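Local coordinates for nucleotidyl transferase AbiEii/AbiGii toxin family protein (Mycobacterium tuberculosis, PDB 6Y56) that acts as the nucleotidyltransferase toxin MenT4 of a toxin-antitoxin system and probably works by transferring nucleotides to RNA, possibly at tRNA acceptor stems, at residues W203-W208 / E285-V290; D210-D213 / T218-L221. One frame throughout, in Å; residues are numbered along the deposited sequence.

Contact 1 (W203-W208 / E285-V290); sequences WVLKVW and ENALAV
Between Leu205 and the pair Ala287 and Leu288 there is no flat group at all, on a face or at an edge; the three meet entirely through aliphatic carbons. The nearby indole that matters is that of Trp273, on helix 268-273, which touches both Leu205 and Ala287. Leu205 points at the opposing helix and sets both arms of its fork on the Ala287 methyl, with CD2 3.9 Å and CD1 4.0 Å from Ala287 CB. The CD1 arm does double duty, because it also lies 3.8 Å from Leu288 CD2. With CG of Leu288 opposite its carbonyl carbon (chi1 -73°), CD2 reaches across even though the side chain does not set out in that direction, and the two leucine side chains slide past each other in opposite directions. This is helix-on-helix packing in the AbiEii-type nucleotidyltransferase chain: helix 196-212 meets the C-terminal helix 281-292, their closest CA atoms within 203-208 and 285-290 being those of Leu205 and Leu288, 7.5 Å apart. Leu205 also touches Val284, so it covers three positions of one helical surface, Val284, Ala287 and Leu288. Ala134, from a loop, packs against Leu288.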
loop_
_atom_site.group_PDB
_atom_site.type_symbol
_atom_site.label_atom_id
_atom_site.label_comp_id
_atom_site.label_asym_id
_atom_site.label_seq_id
_atom_site.Cartn_x
_atom_site.Cartn_y
_atom_site.Cartn_z
ATOM N N TRP A 203 -9.439 9.873 -7.251
ATOM C CA TRP A 203 -9.740 10.071 -5.833
ATOM C C TRP A 203 -11.244 10.141 -5.603
ATOM O O TRP A 203 -11.791 9.442 -4.743
ATOM C CB TRP A 203 -9.056 11.350 -5.340
ATOM C CG TRP A 203 -9.388 11.761 -3.939
ATOM C CD1 TRP A 203 -9.230 11.023 -2.804
ATOM C CD2 TRP A 203 -9.918 13.022 -3.529
ATOM N NE1 TRP A 203 -9.617 11.759 -1.711
ATOM C CE2 TRP A 203 -10.051 12.988 -2.127
ATOM C CE3 TRP A 203 -10.293 14.178 -4.213
ATOM C CZ2 TRP A 203 -10.544 14.070 -1.390
ATOM C CZ3 TRP A 203 -10.777 15.246 -3.490
ATOM C CH2 TRP A 203 -10.900 15.183 -2.087
ATOM N N VAL A 204 -11.938 10.961 -6.389
ATOM C CA VAL A 204 -13.383 11.085 -6.225
ATOM C C VAL A 204 -14.068 9.748 -6.466
ATOM O O VAL A 204 -14.978 9.359 -5.724
ATOM C CB VAL A 204 -13.940 12.188 -7.145
ATOM C CG1 VAL A 204 -15.475 12.215 -7.097
ATOM C CG2 VAL A 204 -13.366 13.526 -6.744
ATOM N N LEU A 205 -13.654 9.026 -7.513
ATOM C CA LEU A 205 -14.286 7.748 -7.836
ATOM C C LEU A 205 -13.994 6.701 -6.770
ATOM O O LEU A 205 -14.862 5.875 -6.453
ATOM C CB LEU A 205 -13.833 7.261 -9.214
ATOM C CG LEU A 205 -14.183 8.192 -10.376
ATOM C CD1 LEU A 205 -13.564 7.721 -11.679
ATOM C CD2 LEU A 205 -15.687 8.352 -10.555
ATOM N N LYS A 206 -12.793 6.725 -6.188
ATOM C CA LYS A 206 -12.473 5.770 -5.129
ATOM C C LYS A 206 -13.301 6.052 -3.885
ATOM O O LYS A 206 -13.841 5.124 -3.274
ATOM C CB LYS A 206 -10.990 5.837 -4.771
ATOM C CG LYS A 206 -10.049 5.322 -5.849
ATOM C CD LYS A 206 -9.924 3.806 -5.867
ATOM C CE LYS A 206 -8.953 3.372 -6.960
ATOM N NZ LYS A 206 -8.713 1.909 -6.897
ATOM N N VAL A 207 -13.409 7.327 -3.497
ATOM C CA VAL A 207 -14.209 7.673 -2.326
ATOM C C VAL A 207 -15.672 7.313 -2.547
ATOM O O VAL A 207 -16.348 6.813 -1.634
ATOM C CB VAL A 207 -14.032 9.157 -1.960
ATOM C CG1 VAL A 207 -15.015 9.524 -0.843
ATOM C CG2 VAL A 207 -12.599 9.438 -1.523
ATOM N N TRP A 208 -16.188 7.542 -3.757
ATOM C CA TRP A 208 -17.572 7.161 -4.035
ATOM C C TRP A 208 -17.795 5.687 -3.724
ATOM O O TRP A 208 -18.749 5.319 -3.032
ATOM C CB TRP A 208 -17.910 7.456 -5.500
ATOM C CG TRP A 208 -19.391 7.331 -5.826
ATOM C CD1 TRP A 208 -20.293 8.345 -5.920
ATOM C CD2 TRP A 208 -20.117 6.122 -6.103
ATOM N NE1 TRP A 208 -21.545 7.848 -6.228
ATOM C CE2 TRP A 208 -21.457 6.486 -6.348
ATOM C CE3 TRP A 208 -19.761 4.767 -6.168
ATOM C CZ2 TRP A 208 -22.440 5.544 -6.653
ATOM C CZ3 TRP A 208 -20.746 3.832 -6.468
ATOM C CH2 TRP A 208 -22.066 4.230 -6.703
ATOM N N GLU A 285 -19.616 4.327 -12.969
ATOM C CA GLU A 285 -19.146 3.197 -13.765
ATOM C C GLU A 285 -18.626 3.662 -15.118
ATOM O O GLU A 285 -17.582 3.191 -15.585
ATOM C CB GLU A 285 -20.276 2.188 -13.952
ATOM C CG GLU A 285 -20.708 1.516 -12.661
ATOM C CD GLU A 285 -21.893 0.583 -12.842
ATOM O OE1 GLU A 285 -22.578 0.666 -13.888
ATOM O OE2 GLU A 285 -22.139 -0.234 -11.934
ATOM N N ASN A 286 -19.336 4.596 -15.752
ATOM C CA ASN A 286 -18.891 5.117 -17.043
ATOM C C ASN A 286 -17.589 5.895 -16.910
ATOM O O ASN A 286 -16.714 5.799 -17.779
ATOM C CB ASN A 286 -19.973 6.000 -17.668
ATOM C CG ASN A 286 -21.120 5.195 -18.275
ATOM O OD1 ASN A 286 -21.005 3.994 -18.497
ATOM N ND2 ASN A 286 -22.225 5.867 -18.544
ATOM N N ALA A 287 -17.445 6.676 -15.836
ATOM C CA ALA A 287 -16.212 7.426 -15.614
ATOM C C ALA A 287 -15.033 6.491 -15.391
ATOM O O ALA A 287 -13.918 6.766 -15.856
ATOM C CB ALA A 287 -16.378 8.368 -14.422
ATOM N N LEU A 288 -15.262 5.371 -14.702
ATOM C CA LEU A 288 -14.207 4.371 -14.578
ATOM C C LEU A 288 -13.931 3.698 -15.920
ATOM O O LEU A 288 -12.771 3.434 -16.261
ATOM C CB LEU A 288 -14.581 3.344 -13.508
ATOM C CG LEU A 288 -14.499 3.829 -12.055
ATOM C CD1 LEU A 288 -15.291 2.892 -11.159
ATOM C CD2 LEU A 288 -13.059 3.942 -11.559
ATOM N N ALA A 289 -14.980 3.442 -16.706
ATOM C CA ALA A 289 -14.808 2.761 -17.988
ATOM C C ALA A 289 -13.947 3.573 -18.949
ATOM O O ALA A 289 -13.124 3.007 -19.680
ATOM C CB ALA A 289 -16.169 2.440 -18.606
ATOM N N VAL A 290 -14.111 4.901 -18.964
ATOM C CA VAL A 290 -13.303 5.704 -19.882
ATOM C C VAL A 290 -11.821 5.596 -19.539
ATOM O O VAL A 290 -10.962 5.764 -20.413
ATOM C CB VAL A 290 -13.768 7.172 -19.964
ATOM C CG1 VAL A 290 -15.269 7.288 -20.095
ATOM C CG2 VAL A 290 -13.293 7.951 -18.778
#

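Contact 2 (D210-D213 / T218-L221); sequences DVVD and TRPL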
loop_
_atom_site.group_PDB
_atom_site.type_symbol
_atom_site.label_atom_id
_atom_site.label_comp_id
_atom_site.label_asym_id
_atom_site.label_seq_id
_atom_site.Cartn_x
_atom_site.Cartn_y
_atom_site.Cartn_z
ATOM N N ASP A 210 -15.904 3.742 -1.793
ATOM C CA ASP A 210 -15.649 3.509 -0.375
ATOM C C ASP A 210 -16.880 3.816 0.465
ATOM O O ASP A 210 -17.233 3.043 1.369
ATOM C CB ASP A 210 -14.500 4.396 0.096
ATOM C CG ASP A 210 -13.146 3.977 -0.461
ATOM O OD1 ASP A 210 -13.023 2.863 -1.010
ATOM O OD2 ASP A 210 -12.205 4.791 -0.328
ATOM N N VAL A 211 -17.547 4.933 0.175
ATOM C CA VAL A 211 -18.720 5.359 0.931
ATOM C C VAL A 211 -19.946 4.546 0.533
ATOM O O VAL A 211 -20.633 3.979 1.386
ATOM C CB VAL A 211 -18.953 6.869 0.733
ATOM C CG1 VAL A 211 -20.287 7.309 1.358
ATOM C CG2 VAL A 211 -17.807 7.663 1.332
ATOM N N VAL A 212 -20.269 4.514 -0.766
ATOM C CA VAL A 212 -21.537 3.940 -1.212
ATOM C C VAL A 212 -21.531 2.430 -1.066
ATOM O O VAL A 212 -22.506 1.829 -0.593
ATOM C CB VAL A 212 -21.848 4.367 -2.657
ATOM C CG1 VAL A 212 -23.086 3.632 -3.180
ATOM C CG2 VAL A 212 -22.039 5.868 -2.737
ATOM N N ASP A 213 -20.450 1.787 -1.485
ATOM C CA ASP A 213 -20.426 0.332 -1.483
ATOM C C ASP A 213 -19.788 -0.263 -0.239
ATOM O O ASP A 213 -20.308 -1.244 0.304
ATOM C CB ASP A 213 -19.757 -0.210 -2.749
ATOM C CG ASP A 213 -20.627 -0.012 -3.987
ATOM O OD1 ASP A 213 -21.876 -0.036 -3.855
ATOM O OD2 ASP A 213 -20.065 0.175 -5.082
ATOM N N THR A 218 -17.922 9.034 5.673
ATOM C CA THR A 218 -19.190 9.750 5.692
ATOM C C THR A 218 -19.432 10.393 4.332
ATOM O O THR A 218 -18.522 10.526 3.510
ATOM C CB THR A 218 -19.210 10.825 6.791
ATOM O OG1 THR A 218 -18.148 11.767 6.571
ATOM C CG2 THR A 218 -19.043 10.204 8.172
ATOM N N ARG A 219 -20.668 10.811 4.104
ATOM C CA ARG A 219 -20.974 11.591 2.921
ATOM C C ARG A 219 -21.404 12.990 3.347
ATOM O O ARG A 219 -21.930 13.167 4.452
ATOM C CB ARG A 219 -22.087 10.925 2.097
ATOM C CG ARG A 219 -23.355 10.639 2.880
ATOM C CD ARG A 219 -24.515 10.267 1.971
ATOM N NE ARG A 219 -24.225 9.110 1.134
ATOM C CZ ARG A 219 -24.308 7.851 1.544
ATOM N NH1 ARG A 219 -24.666 7.570 2.791
ATOM N NH2 ARG A 219 -24.038 6.861 0.703
ATOM N N PRO A 220 -21.178 14.014 2.513
ATOM C CA PRO A 220 -20.527 13.968 1.203
ATOM C C PRO A 220 -19.024 14.060 1.333
ATOM O O PRO A 220 -18.504 14.307 2.416
ATOM C CB PRO A 220 -21.050 15.238 0.537
ATOM C CG PRO A 220 -21.145 16.194 1.676
ATOM C CD PRO A 220 -21.662 15.371 2.830
ATOM N N LEU A 221 -18.323 13.828 0.227
ATOM C CA LEU A 221 -16.901 14.120 0.157
ATOM C C LEU A 221 -16.714 15.627 0.073
ATOM O O LEU A 221 -17.321 16.284 -0.773
ATOM C CB LEU A 221 -16.313 13.466 -1.098
ATOM C CG LEU A 221 -14.890 13.880 -1.468
ATOM C CD1 LEU A 221 -13.949 13.514 -0.334
ATOM C CD2 LEU A 221 -14.442 13.258 -2.795
HETATM O O HOH W 1 -23.651 3.895 1.613
#
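Arg219 folds over the final part of helix 196-212 and meets Val211 and Val212. Val211 CG1 lies over one face of the guanidinium, displaced toward its rim, and comes 3.8 Å from Arg219 NH2. Val212 approaches the same nitrogen from the edge, its CG2 4.1 Å from Arg219 NH2 and near the plane of the group. In that plane, too, sits a water, 3.1 Å from Arg219 NH2 as acceptor, which in turn donates to Val211 O at 3.0 Å and so bridges the loop to the helix. The other branch of Val211, CG2, rests 3.7 Å from the carbonyl oxygen Thr218 O.

The bend in the arginine chain at chi3 (58°) brings the guanidinium back so that one face meets Val211 and its edge meets Val212. Its rotation is fixed further by a hydrogen bond from Arg219 NE to Cys276 O. Thr218 O is itself taken by Arg175 NH1, and Arg175 also touches Val211. On the return path, the peptide before Pro220 is cis, and Leu221 pairs by its backbone with Ala274; a backbone hydrogen bond joins Asp210 of the helix to Arg216 in the intervening turn. The loop thus doubles back against the last turn of helix 196-212, whose carbonyl-rich end would be expected to attract the arginine's positive charge.

Overall arrangement
Helix 196-212 carries one segment of each contact: 203-208 faces the C-terminal helix 281-292, and 210-213, farther along, faces the loop that follows. Their centres are about 13 Å apart, on the same side of the chain's centre, about 20 and 21 Å from it. Contact 2 closes a short turn, nested inside the much longer loop closed by contact 1, whose intervening residues include helices but no strand. The two also touch directly: Leu221 CD1 packs 3.6 Å from Trp203 CZ2, and Asp213 OD2 lies 4.0 Å from Trp208 CZ3. One helix thus ties both its own following loop and the chain's last helix into a single helical region.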